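Local coordinates for fiber protein 2 (Fowl adenovirus 1, PDB 2VTW) that probably forms, as a trimer, spikes at the capsid vertices and attaches the virion to a host cell receptor through this C-terminal head domain, at residues 46-51 against 169-174. Sequence-based numbering, arbitrary orientation.
Sequences TSLYVK and FTFQCA
The buried core between facing strands of the beta-sandwich head is built here by Thr46, Leu48 and Val50 against Phe169 and Phe171. Leu48 touches both phenylalanines through one methyl, CD2. This methyl lies over the centre of the Phe169 ring in a CH-pi contact, 4.1 Å from the centroid and 10° off the ring normal. It also meets the Phe171 ring at its edge, 4.1 Å from Phe171 CZ. Leu48 CG lies anti to the backbone N (chi1 180°) and CD2 anti to CA, an extended shape that carries the methyl toward the rings. Strand 43-53 pairs with 28-40 and 185-197, and strand 163-173 with 71-76 and 147-157, consistent with the two facing sheets of an adenovirus fibre head. The axes of segments 46-51 and 169-173 approach to 11.1 Å, with 49° between their N-to-C directions. The two segments meet through side chains, with no hydrogen bond between them. Thr46 CG2 approaches Phe169 CZ obliquely at 3.9 Å, while its OG1 is hydrogen-bonded to Gln37. Val50 CG2 reaches Phe171 CZ at 3.8 Å, again obliquely. The Phe171 ring also stacks with Phe72.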
loop_
_atom_site.group_PDB
_atom_site.type_symbol
_atom_site.label_atom_id
_atom_site.label_comp_id
_atom_site.label_asym_id
_atom_site.label_seq_id
_atom_site.Cartn_x
_atom_site.Cartn_y
_atom_site.Cartn_z
ATOM N N THR A 46 3.320 1.307 9.565
ATOM C CA THR A 46 2.527 0.813 10.654
ATOM C C THR A 46 1.718 -0.411 10.201
ATOM O O THR A 46 0.899 -0.310 9.286
ATOM C CB THR A 46 1.547 1.922 11.125
ATOM O OG1 THR A 46 2.294 3.011 11.694
ATOM C CG2 THR A 46 0.510 1.392 12.146
ATOM N N SER A 47 1.940 -1.552 10.843
ATOM C CA SER A 47 1.117 -2.758 10.648
ATOM C C SER A 47 0.240 -2.977 11.870
ATOM O O SER A 47 0.737 -3.049 13.000
ATOM C CB SER A 47 1.989 -3.983 10.397
ATOM O OG SER A 47 1.203 -5.168 10.386
ATOM N N LEU A 48 -1.066 -3.069 11.632
ATOM C CA LEU A 48 -2.071 -3.157 12.682
ATOM C C LEU A 48 -3.085 -4.316 12.478
ATOM O O LEU A 48 -3.786 -4.346 11.475
ATOM C CB LEU A 48 -2.844 -1.833 12.758
ATOM C CG LEU A 48 -3.946 -1.741 13.809
ATOM C CD1 LEU A 48 -3.290 -1.762 15.207
ATOM C CD2 LEU A 48 -4.831 -0.512 13.627
ATOM N N TYR A 49 -3.168 -5.249 13.424
ATOM C CA TYR A 49 -4.299 -6.181 13.495
ATOM C C TYR A 49 -5.282 -5.740 14.594
ATOM O O TYR A 49 -4.860 -5.253 15.654
ATOM C CB TYR A 49 -3.852 -7.583 13.826
ATOM C CG TYR A 49 -2.940 -8.289 12.846
ATOM C CD1 TYR A 49 -3.462 -9.086 11.808
ATOM C CD2 TYR A 49 -1.575 -8.222 12.989
ATOM C CE1 TYR A 49 -2.621 -9.767 10.945
ATOM C CE2 TYR A 49 -0.749 -8.874 12.142
ATOM C CZ TYR A 49 -1.263 -9.646 11.119
ATOM O OH TYR A 49 -0.359 -10.294 10.292
ATOM N N VAL A 50 -6.581 -5.906 14.349
ATOM C CA VAL A 50 -7.637 -5.614 15.336
ATOM C C VAL A 50 -8.574 -6.831 15.435
ATOM O O VAL A 50 -8.963 -7.406 14.404
ATOM C CB VAL A 50 -8.463 -4.340 14.956
ATOM C CG1 VAL A 50 -9.755 -4.217 15.792
ATOM C CG2 VAL A 50 -7.632 -3.077 15.135
ATOM N N LYS A 51 -8.934 -7.231 16.658
ATOM C CA LYS A 51 -9.992 -8.264 16.862
ATOM C C LYS A 51 -11.010 -7.808 17.927
ATOM O O LYS A 51 -10.624 -7.281 18.968
ATOM C CB LYS A 51 -9.367 -9.620 17.194
ATOM C CG LYS A 51 -10.358 -10.782 17.223
ATOM C CD LYS A 51 -9.653 -12.066 17.617
ATOM C CE LYS A 51 -10.620 -13.231 17.727
ATOM N NZ LYS A 51 -9.809 -14.470 17.822
ATOM N N PHE A 169 -7.425 5.380 12.381
ATOM C CA PHE A 169 -7.851 4.293 11.491
ATOM C C PHE A 169 -9.335 4.119 11.691
ATOM O O PHE A 169 -9.749 3.733 12.776
ATOM C CB PHE A 169 -7.191 2.976 11.863
ATOM C CG PHE A 169 -5.724 2.895 11.565
ATOM C CD1 PHE A 169 -5.258 2.121 10.528
ATOM C CD2 PHE A 169 -4.803 3.540 12.369
ATOM C CE1 PHE A 169 -3.913 2.015 10.264
ATOM C CE2 PHE A 169 -3.426 3.445 12.104
ATOM C CZ PHE A 169 -2.980 2.698 11.058
ATOM N N THR A 170 -10.148 4.420 10.684
ATOM C CA THR A 170 -11.587 4.176 10.792
ATOM C C THR A 170 -11.971 2.984 9.921
ATOM O O THR A 170 -11.788 3.001 8.691
ATOM C CB THR A 170 -12.452 5.413 10.518
ATOM O OG1 THR A 170 -12.120 6.471 11.438
ATOM C CG2 THR A 170 -13.934 5.087 10.682
ATOM N N PHE A 171 -12.485 1.956 10.592
ATOM C CA PHE A 171 -12.898 0.698 9.976
ATOM C C PHE A 171 -14.336 0.827 9.554
ATOM O O PHE A 171 -15.201 1.070 10.384
ATOM C CB PHE A 171 -12.713 -0.446 10.964
ATOM C CG PHE A 171 -11.274 -0.677 11.338
ATOM C CD1 PHE A 171 -10.573 -1.738 10.809
ATOM C CD2 PHE A 171 -10.614 0.175 12.218
ATOM C CE1 PHE A 171 -9.235 -1.954 11.128
ATOM C CE2 PHE A 171 -9.268 -0.028 12.551
ATOM C CZ PHE A 171 -8.582 -1.087 12.021
ATOM N N GLN A 172 -14.590 0.674 8.260
ATOM C CA GLN A 172 -15.894 0.912 7.695
ATOM C C GLN A 172 -16.493 -0.415 7.205
ATOM O O GLN A 172 -16.174 -0.885 6.094
ATOM C CB GLN A 172 -15.777 1.929 6.571
ATOM C CG GLN A 172 -14.914 3.150 6.978
ATOM C CD GLN A 172 -14.875 4.247 5.949
ATOM O OE1 GLN A 172 -14.593 5.406 6.278
ATOM N NE2 GLN A 172 -15.176 3.911 4.692
ATOM N N CYS A 173 -17.332 -1.015 8.060
ATOM C CA CYS A 173 -17.997 -2.305 7.776
ATOM C C CYS A 173 -19.070 -2.168 6.711
ATOM O O CYS A 173 -19.851 -1.198 6.716
ATOM C CB CYS A 173 -18.649 -2.875 9.035
ATOM S SG CYS A 173 -17.527 -3.349 10.346
ATOM N N ALA A 174 -19.127 -3.140 5.800
ATOM C CA ALA A 174 -20.158 -3.134 4.736
ATOM C C ALA A 174 -21.557 -3.374 5.310
ATOM O O ALA A 174 -22.540 -2.824 4.785
ATOM C CB ALA A 174 -19.835 -4.164 3.652
#